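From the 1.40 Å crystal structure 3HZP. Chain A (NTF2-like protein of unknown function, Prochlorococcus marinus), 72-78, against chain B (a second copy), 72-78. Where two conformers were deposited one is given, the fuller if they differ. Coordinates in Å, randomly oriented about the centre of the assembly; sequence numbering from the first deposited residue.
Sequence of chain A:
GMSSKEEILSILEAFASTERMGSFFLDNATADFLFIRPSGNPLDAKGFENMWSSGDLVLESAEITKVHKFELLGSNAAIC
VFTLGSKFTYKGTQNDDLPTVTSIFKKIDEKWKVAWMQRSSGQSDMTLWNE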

ATOM      1  N   LEU A  72      16.029  -1.103   2.514  1.00 12.88           N
ATOM      2  CA  LEU A  72      16.070  -0.566   3.866  1.00 13.61           C
ATOM      3  C   LEU A  72      15.723   0.904   3.839  1.00 16.26           C
ATOM      4  O   LEU A  72      16.099   1.599   2.877  1.00 17.31           O
ATOM      5  CB  LEU A  72      17.442  -0.740   4.489  1.00 14.40           C
ATOM      6  CG  LEU A  72      17.843  -2.143   4.836  1.00 13.93           C
ATOM      7  CD1 LEU A  72      19.291  -2.152   5.366  1.00 16.68           C
ATOM      8  CD2 LEU A  72      16.913  -2.806   5.903  1.00 16.38           C
ATOM      9  N   LEU A  73      15.029   1.359   4.871  1.00 15.17           N
ATOM     10  CA  LEU A  73      14.665   2.759   5.069  1.00 15.89           C
ATOM     11  C   LEU A  73      15.332   3.116   6.384  1.00 20.14           C
ATOM     12  O   LEU A  73      14.769   2.964   7.460  1.00 19.21           O
ATOM     13  CB  LEU A  73      13.172   2.879   5.117  1.00 14.81           C
ATOM     14  CG  LEU A  73      12.419   2.450   3.847  1.00 15.68           C
ATOM     15  CD1 LEU A  73      10.914   2.439   4.027  1.00 16.66           C
ATOM     16  CD2 LEU A  73      12.852   3.316   2.632  1.00 18.19           C
ATOM     17  N   GLY A  74      16.589   3.496   6.283  1.00 25.79           N
ATOM     18  CA  GLY A  74      17.464   3.528   7.424  1.00 26.74           C
ATOM     19  C   GLY A  74      17.768   2.135   7.848  1.00 26.44           C
ATOM     20  O   GLY A  74      17.461   1.157   7.169  1.00 27.70           O
ATOM     21  N   SER A  75      18.293   2.046   9.053  0.50 25.65           N
ATOM     22  CA  SER A  75      18.838   0.841   9.551  0.50 22.56           C
ATOM     23  C   SER A  75      17.750  -0.080  10.128  0.50 20.08           C
ATOM     24  O   SER A  75      17.921  -1.292  10.174  0.50 22.48           O
ATOM     25  CB  SER A  75      19.851   1.244  10.625  0.50 24.71           C
ATOM     26  OG  SER A  75      20.595   2.370  10.153  0.50 25.06           O
ATOM     27  N   ASN A  76      16.642   0.528  10.526  1.00 20.62           N
ATOM     28  CA  ASN A  76      15.613  -0.140  11.335  1.00 18.04           C
ATOM     29  C   ASN A  76      14.229  -0.188  10.735  1.00 15.97           C
ATOM     30  O   ASN A  76      13.245  -0.417  11.438  1.00 14.49           O
ATOM     31  CB  ASN A  76      15.523   0.540  12.713  1.00 18.94           C
ATOM     32  CG  ASN A  76      16.800   0.440  13.489  1.00 23.81           C
ATOM     33  OD1 ASN A  76      17.433  -0.600  13.526  1.00 24.10           O
ATOM     34  ND2 ASN A  76      17.180   1.531  14.137  1.00 34.71           N
ATOM     35  N   ALA A  77      14.132   0.059   9.424  1.00 14.15           N
ATOM     36  CA  ALA A  77      12.876  -0.088   8.721  1.00 13.66           C
ATOM     37  C   ALA A  77      13.144  -0.557   7.293  1.00 12.89           C
ATOM     38  O   ALA A  77      14.262  -0.497   6.830  1.00 12.79           O
ATOM     39  CB  ALA A  77      12.055   1.224   8.741  1.00 16.40           C
ATOM     40  N   ALA A  78      12.095  -0.990   6.631  1.00 12.83           N
ATOM     41  CA  ALA A  78      12.212  -1.465   5.258  1.00 11.90           C
ATOM     42  C   ALA A  78      10.889  -1.472   4.570  1.00 12.53           C
ATOM     43  O   ALA A  78       9.824  -1.561   5.200  1.00 13.70           O
ATOM     44  CB  ALA A  78      12.808  -2.875   5.216  1.00 13.37           C
TER
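Chain B, residues 72-78: LLGSNAA

What holds the middle of this contact together? It is the leucine that precedes the turn in each copy. An exact two-fold axis relates the chains, and A:Leu73 lies close enough to it to meet its own counterpart: the CD1 atom of A:Leu73 lies 3.8 Å from CD1 of B:Leu73, an ordinary van der Waals distance between methyl groups. Both side chains are buried, point toward the partner from CA to CB, and adopt the same rotamer, m for chi1 and t for chi2.

What packs beside the leucine pair? Each leucine also rests on an alanine of the other copy. CB of A:Leu73 is 3.9 Å from CB of B:Ala77, and the symmetry repeats the contact with CB of A:Ala77 at 3.9 Å from CB of B:Leu73. The CA atoms of A:Leu73 and B:Ala77 are 5.9 Å apart, with the two CB atoms between the backbones in contact. B:Ala78, the next residue along, turns its CB away, as expected for neighbours in an extended strand.

How does the backbone of chain B run to present these residues? It approaches B:Leu73 in an extended conformation, turns through B:Gly74, B:Ser75 and B:Asn76, and leads into B:Ala77 and B:Ala78, which belong to a strand that continues later in the chain. Within the copy, N of B:Leu73 donates a hydrogen bond to O of B:Ala77 at 2.8 Å, closing the turn and setting leucine and alanine side by side; chain A does the same. The register runs in opposite order in the two copies: A:Leu73 faces B:Ala77, A:Gly74 faces B:Gly74, and A:Ala77 faces B:Leu73. The two glycine CA atoms are 5.1 Å apart. Each glycine has a phi of 70°, a positive value that by itself favours glycine. An ideal CB on B:Gly74 would point toward chain A and lie 3.6 Å from CA of A:Gly74.

What happens at the polar edge? No hydrogen bond crosses between these stretches. The carbonyl O of A:Leu73 comes within 3.5 Å of O of B:Leu73, but both are acceptors and cannot bond to each other. Nor does the nearby amide bridge the gap: N of A:Gly74 stays 4.4 Å from O of B:Leu73. Farther out, B:Ser75 and B:Asn76 direct their CA-to-CB bonds sideways and, like their counterparts in chain A, make no contact with the opposing stretch. The pairing described here therefore rests on apolar packing, with 198 Å² buried over both sides.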

ATOM      1  N   LEU B  72       8.272   8.914  10.797  1.00 12.88           N
ATOM      2  CA  LEU B  72       9.592   8.814  10.190  1.00 13.61           C
ATOM      3  C   LEU B  72      10.096   7.395  10.303  1.00 16.26           C
ATOM      4  O   LEU B  72       9.823   6.733  11.321  1.00 17.31           O
ATOM      5  CB  LEU B  72      10.581   9.748  10.860  1.00 14.40           C
ATOM      6  CG  LEU B  72      10.380  11.215  10.623  1.00 13.93           C
ATOM      7  CD1 LEU B  72      11.405  12.019  11.447  1.00 16.68           C
ATOM      8  CD2 LEU B  72      10.514  11.622   9.119  1.00 16.38           C
ATOM      9  N   LEU B  73      10.815   6.948   9.285  1.00 15.17           N
ATOM     10  CA  LEU B  73      11.456   5.638   9.239  1.00 15.89           C
ATOM     11  C   LEU B  73      12.930   5.968   9.097  1.00 20.14           C
ATOM     12  O   LEU B  73      13.461   6.111   8.003  1.00 19.21           O
ATOM     13  CB  LEU B  73      10.914   4.863   8.075  1.00 14.81           C
ATOM     14  CG  LEU B  73       9.406   4.565   8.107  1.00 15.68           C
ATOM     15  CD1 LEU B  73       8.901   3.930   6.827  1.00 16.66           C
ATOM     16  CD2 LEU B  73       9.038   3.720   9.358  1.00 18.19           C
ATOM     17  N   GLY B  74      13.559   6.195  10.230  1.00 25.79           N
ATOM     18  CA  GLY B  74      14.837   6.854  10.268  1.00 26.74           C
ATOM     19  C   GLY B  74      14.659   8.288   9.913  1.00 26.44           C
ATOM     20  O   GLY B  74      13.550   8.811   9.817  1.00 27.70           O
ATOM     21  N   SER B  75      15.782   8.907   9.611  0.50 25.65           N
ATOM     22  CA  SER B  75      15.850  10.309   9.449  0.50 22.56           C
ATOM     23  C   SER B  75      15.416  10.741   8.039  0.50 20.08           C
ATOM     24  O   SER B  75      14.969  11.864   7.841  0.50 22.48           O
ATOM     25  CB  SER B  75      17.304  10.699   9.726  0.50 24.71           C
ATOM     26  OG  SER B  75      17.768   9.962  10.860  0.50 25.06           O
ATOM     27  N   ASN B  76      15.535   9.815   7.098  1.00 20.62           N
ATOM     28  CA  ASN B  76      15.422  10.116   5.665  1.00 18.04           C
ATOM     29  C   ASN B  76      14.344   9.373   4.915  1.00 15.97           C
ATOM     30  O   ASN B  76      14.369   9.293   3.687  1.00 14.49           O
ATOM     31  CB  ASN B  76      16.771   9.841   4.976  1.00 18.94           C
ATOM     32  CG  ASN B  76      17.874  10.706   5.503  1.00 23.81           C
ATOM     33  OD1 ASN B  76      17.696  11.892   5.715  1.00 24.10           O
ATOM     34  ND2 ASN B  76      19.041  10.112   5.703  1.00 34.71           N
ATOM     35  N   ALA B  77      13.392   8.788   5.652  1.00 14.15           N
ATOM     36  CA  ALA B  77      12.242   8.162   5.037  1.00 13.66           C
ATOM     37  C   ALA B  77      11.027   8.326   5.946  1.00 12.89           C
ATOM     38  O   ALA B  77      11.168   8.671   7.099  1.00 12.79           O
ATOM     39  CB  ALA B  77      12.510   6.672   4.714  1.00 16.40           C
ATOM     40  N   ALA B  78       9.865   8.049   5.397  1.00 12.83           N
ATOM     41  CA  ALA B  78       8.625   8.163   6.155  1.00 11.90           C
ATOM     42  C   ALA B  78       7.523   7.390   5.515  1.00 12.53           C
ATOM     43  O   ALA B  78       7.521   7.137   4.301  1.00 13.70           O
ATOM     44  CB  ALA B  78       8.200   9.628   6.291  1.00 13.37           C
TER